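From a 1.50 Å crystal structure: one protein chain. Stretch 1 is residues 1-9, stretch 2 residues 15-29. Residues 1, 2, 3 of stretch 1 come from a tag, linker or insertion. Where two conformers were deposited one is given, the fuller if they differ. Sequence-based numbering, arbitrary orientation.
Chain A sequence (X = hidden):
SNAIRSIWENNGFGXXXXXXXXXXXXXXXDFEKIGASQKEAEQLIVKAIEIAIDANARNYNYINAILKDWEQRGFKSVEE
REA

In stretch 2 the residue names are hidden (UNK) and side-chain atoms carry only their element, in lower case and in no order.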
# COMPACT_ATOMS: atom_id res chain seq x y z
N SER A 1 8.74 3.32 -5.55
CA SER A 1 8.19 4.00 -4.35
C SER A 1 7.61 5.37 -4.69
O SER A 1 6.92 5.98 -3.87
CB SER A 1 9.28 4.16 -3.28
OG SER A 1 9.92 5.43 -3.35
N ASN A 2 7.86 5.85 -5.92
CA ASN A 2 7.47 7.19 -6.33
C ASN A 2 5.95 7.33 -6.45
O ASN A 2 5.37 8.30 -5.92
CB ASN A 2 8.12 7.55 -7.67
CG ASN A 2 8.55 8.98 -7.73
OD1 ASN A 2 7.94 9.80 -8.42
ND2 ASN A 2 9.60 9.31 -6.98
N ALA A 3 5.33 6.37 -7.13
CA ALA A 3 3.88 6.33 -7.34
C ALA A 3 3.10 6.26 -6.03
O ALA A 3 2.10 6.97 -5.84
CB ALA A 3 3.52 5.13 -8.20
N ILE A 4 3.55 5.40 -5.13
CA ILE A 4 2.95 5.29 -3.81
C ILE A 4 3.12 6.58 -3.02
O ILE A 4 2.16 7.08 -2.43
CB ILE A 4 3.52 4.06 -3.02
CG1 ILE A 4 3.02 2.77 -3.68
CG2 ILE A 4 3.13 4.13 -1.54
CD1 ILE A 4 3.86 1.53 -3.33
N ARG A 5 4.32 7.18 -3.03
CA ARG A 5 4.52 8.44 -2.32
C ARG A 5 3.63 9.55 -2.91
O ARG A 5 3.08 10.38 -2.16
CB ARG A 5 6.00 8.90 -2.30
CG ARG A 5 6.22 10.12 -1.43
CD ARG A 5 7.65 10.67 -1.47
NE ARG A 5 8.59 9.89 -0.66
CZ ARG A 5 9.68 9.28 -1.13
NH1 ARG A 5 10.46 8.59 -0.29
NH2 ARG A 5 10.01 9.35 -2.42
N SER A 6 3.48 9.58 -4.23
CA SER A 6 2.69 10.64 -4.89
C SER A 6 1.20 10.56 -4.54
O SER A 6 0.57 11.58 -4.24
CB SER A 6 2.84 10.59 -6.41
OG SER A 6 4.20 10.67 -6.80
N ILE A 7 0.61 9.38 -4.62
CA ILE A 7 -0.79 9.27 -4.28
C ILE A 7 -1.02 9.59 -2.80
O ILE A 7 -2.00 10.24 -2.46
CB ILE A 7 -1.45 7.93 -4.72
CG1 ILE A 7 -2.97 8.05 -4.58
CG2 ILE A 7 -0.89 6.73 -3.96
CD1 ILE A 7 -3.76 6.95 -5.19
N TRP A 8 -0.11 9.17 -1.93
CA TRP A 8 -0.17 9.51 -0.51
C TRP A 8 -0.10 11.02 -0.29
O TRP A 8 -1.00 11.63 0.31
CB TRP A 8 0.98 8.81 0.22
CG TRP A 8 1.07 9.02 1.70
CD1 TRP A 8 1.62 10.08 2.35
CD2 TRP A 8 0.68 8.09 2.73
NE1 TRP A 8 1.57 9.89 3.71
CE2 TRP A 8 0.99 8.68 3.96
CE3 TRP A 8 0.07 6.82 2.71
CZ2 TRP A 8 0.70 8.06 5.18
CZ3 TRP A 8 -0.19 6.20 3.93
CH2 TRP A 8 0.13 6.82 5.13
N GLU A 9 0.97 11.64 -0.80
CA GLU A 9 1.23 13.04 -0.49
C GLU A 9 0.28 14.03 -1.15
O GLU A 9 0.10 15.13 -0.64
CB GLU A 9 2.69 13.38 -0.79
CG GLU A 9 3.62 12.61 0.13
CD GLU A 9 5.06 13.02 0.04
OE1 GLU A 9 5.45 13.62 -1.00
OE2 GLU A 9 5.81 12.69 1.00
N UNK A 15 3.01 14.31 4.65
CA UNK A 15 4.26 13.76 4.20
C UNK A 15 4.30 12.25 4.41
O UNK A 15 3.76 11.75 5.39
c UNK A 15 5.42 14.37 4.98
c UNK A 15 6.76 16.32 5.86
c UNK A 15 5.91 16.25 3.47
c UNK A 15 5.62 15.87 4.91
N UNK A 16 4.93 11.54 3.49
CA UNK A 16 5.21 10.13 3.70
C UNK A 16 6.37 9.99 4.69
O UNK A 16 7.47 10.40 4.41
c UNK A 16 5.57 9.44 2.37
c UNK A 16 6.16 8.08 2.50
se UNK A 16 4.78 6.95 3.00
c UNK A 16 3.99 6.75 1.20
N UNK A 17 6.09 9.42 5.85
CA UNK A 17 7.12 9.24 6.86
C UNK A 17 8.14 8.20 6.43
O UNK A 17 7.87 7.33 5.59
c UNK A 17 6.50 8.86 8.20
o UNK A 17 6.12 7.51 8.24
N UNK A 18 9.34 8.26 7.00
CA UNK A 18 10.32 7.21 6.78
C UNK A 18 9.78 5.82 7.19
O UNK A 18 10.03 4.83 6.51
o UNK A 18 12.26 8.66 7.03
c UNK A 18 11.61 7.51 7.55
N UNK A 19 9.06 5.77 8.31
CA UNK A 19 8.50 4.52 8.80
C UNK A 19 7.51 3.91 7.82
O UNK A 19 7.53 2.72 7.53
c UNK A 19 7.81 4.73 10.16
c UNK A 19 6.34 3.71 12.00
c UNK A 19 7.21 3.44 10.77
c UNK A 19 5.84 2.37 12.61
n UNK A 19 5.06 1.50 11.65
N UNK A 20 6.63 4.76 7.29
CA UNK A 20 5.59 4.29 6.41
C UNK A 20 6.20 3.87 5.09
O UNK A 20 5.77 2.87 4.51
c UNK A 20 4.50 5.36 6.22
o UNK A 20 3.97 5.71 7.50
c UNK A 20 3.37 4.85 5.25
N UNK A 21 7.24 4.56 4.61
CA UNK A 21 7.93 4.10 3.37
C UNK A 21 8.59 2.75 3.58
O UNK A 21 8.56 1.86 2.70
c UNK A 21 9.29 4.96 1.37
c UNK A 21 8.97 5.11 2.88
c UNK A 21 7.24 3.41 -0.14
se UNK A 21 7.79 5.26 0.10
N UNK A 22 9.20 2.57 4.75
CA UNK A 22 9.78 1.28 5.14
C UNK A 22 8.70 0.21 5.12
O UNK A 22 8.90 -0.87 4.59
o UNK A 22 11.49 2.32 6.53
c UNK A 22 10.90 0.01 7.01
c UNK A 22 10.41 1.37 6.55
N UNK A 23 7.54 0.53 5.69
CA UNK A 23 6.42 -0.40 5.77
C UNK A 23 5.94 -0.80 4.39
O UNK A 23 5.65 -1.97 4.13
o UNK A 23 6.39 -0.49 8.59
c UNK A 23 5.27 0.21 6.59
c UNK A 23 5.58 0.31 8.07
o UNK A 23 5.01 1.18 8.75
N UNK A 24 5.83 0.16 3.49
CA UNK A 24 5.37 -0.15 2.15
C UNK A 24 6.42 -0.93 1.35
O UNK A 24 6.07 -1.80 0.54
c UNK A 24 2.08 3.46 2.37
c UNK A 24 2.48 0.77 2.14
c UNK A 24 4.89 1.10 1.40
c UNK A 24 1.23 1.27 2.54
c UNK A 24 1.04 2.60 2.66
c UNK A 24 3.32 2.96 1.98
c UNK A 24 3.54 1.62 1.87
N UNK A 25 7.71 -0.62 1.54
CA UNK A 25 8.79 -1.40 0.90
C UNK A 25 8.69 -2.86 1.33
O UNK A 25 8.84 -3.78 0.51
o UNK A 25 11.56 1.02 1.06
c UNK A 25 10.61 0.35 0.58
o UNK A 25 10.04 0.64 -0.49
c UNK A 25 10.18 -0.90 1.31
N UNK A 26 8.42 -3.07 2.61
CA UNK A 26 8.30 -4.41 3.16
C UNK A 26 7.06 -5.10 2.62
O UNK A 26 7.08 -6.29 2.34
c UNK A 26 10.84 -6.90 5.87
c UNK A 26 8.10 -6.68 5.61
c UNK A 26 10.02 -7.93 6.23
c UNK A 26 8.90 -5.60 5.26
o UNK A 26 10.60 -9.08 6.70
c UNK A 26 8.31 -4.37 4.69
c UNK A 26 10.29 -5.74 5.38
c UNK A 26 8.65 -7.84 6.11
N UNK A 27 5.98 -4.34 2.39
CA UNK A 27 4.76 -4.91 1.82
C UNK A 27 4.99 -5.37 0.39
O UNK A 27 4.51 -6.42 -0.00
n UNK A 27 1.65 -3.62 4.96
c UNK A 27 2.74 -4.03 3.04
c UNK A 27 1.93 -5.15 3.34
c UNK A 27 0.39 -5.80 5.15
c UNK A 27 0.85 -7.30 3.29
c UNK A 27 1.26 -4.88 4.55
c UNK A 27 0.21 -7.00 4.51
c UNK A 27 2.53 -3.12 4.05
c UNK A 27 1.73 -6.39 2.71
c UNK A 27 3.61 -3.89 1.85
N UNK A 28 5.74 -4.58 -0.38
CA UNK A 28 6.07 -4.98 -1.74
C UNK A 28 6.85 -6.30 -1.72
O UNK A 28 6.54 -7.23 -2.49
c UNK A 28 6.72 -1.45 -3.23
c UNK A 28 6.88 -3.87 -2.49
c UNK A 28 5.97 -2.67 -2.77
c UNK A 28 7.47 -4.42 -3.79
N UNK A 29 7.83 -6.40 -0.81
CA UNK A 29 8.61 -7.63 -0.65
C UNK A 29 7.72 -8.82 -0.27
O UNK A 29 7.91 -9.95 -0.77
o UNK A 29 10.72 -6.60 -0.09
c UNK A 29 9.69 -7.43 0.41

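Position 15 carries four side-chain carbons forked at the second, the pattern of leucine. CA-to-CB points away from stretch 1, and the backbone does the work: W8 NE1 donates a weak hydrogen bond to the position's O at 3.3 Å (149°). This is L15.

Position 16 has an unbranched chain of two carbons, selenium and a carbon, hence selenomethionine, M16. Its N donates to E9 OE2 at 2.9 Å and 176°, nearly linear. M16 SE sits 4.2 Å from the centroid of the W8 five-membered ring, 7° off the normal, and M16 CE lies over the same ring at 4.1 Å.

Position 17, one carbon then one oxygen, is serine. S17 occupies the N-cap position and stays clear of stretch 1. Position 18 has the same two atoms, and its CB points away: S18.

Position 19, four carbons in a row ending in nitrogen, is lysine; K19 makes no contact across the stretches. Position 20 has one carbon bearing an oxygen and a carbon, so it is threonine. T20 CG2 lies over the W8 six-membered ring, 4.2 Å from its centroid and 25° off the normal.

Position 21 repeats the carbon, carbon, selenium, carbon chain, giving M21. Its CE approaches CB of the tag residue S1 at 3.8 Å, and its SE lies over one face of the R5 guanidinium.

Position 22, a carbon bearing oxygen and carbon, is T22; position 23, two carbons with two oxygens on the second, is D23. Neither reaches stretch 1, but D23 OD2 forms a salt bridge with K19 NZ at 2.9 Å.

Position 24 is one carbon and a six-carbon ring without oxygen: F24. Its CD2 is 3.7 Å from I4 CG2, and its ring lies oblique to the W8 six-membered ring, planes at 75°.

Position 25, again two carbons and two oxygens, is D25, whose side chain comes no nearer than 4.6 Å. Position 26, a six-carbon ring bearing oxygen, is Y26; position 27, fused rings with eight carbons and one nitrogen, is W27. Both are out of reach. Position 28 forks at its first carbon, one arm two carbons long, so it is I28, with CD1 4.1 Å from I4 CD1. Position 29, carbon and oxygen, is S29, also out of reach.

The helices run at 133° with axes 11.3 Å apart at closest approach. I4 and W8, one turn apart, meet M16, T20, F24 and I28 through apolar contacts, while the E9 and W8 hydrogen bonds anchor the segment preceding the second helix. Together the stretches bury 564 Å².

Stretch 2, residues 15-29: LMSSKTMTDFDYWIS
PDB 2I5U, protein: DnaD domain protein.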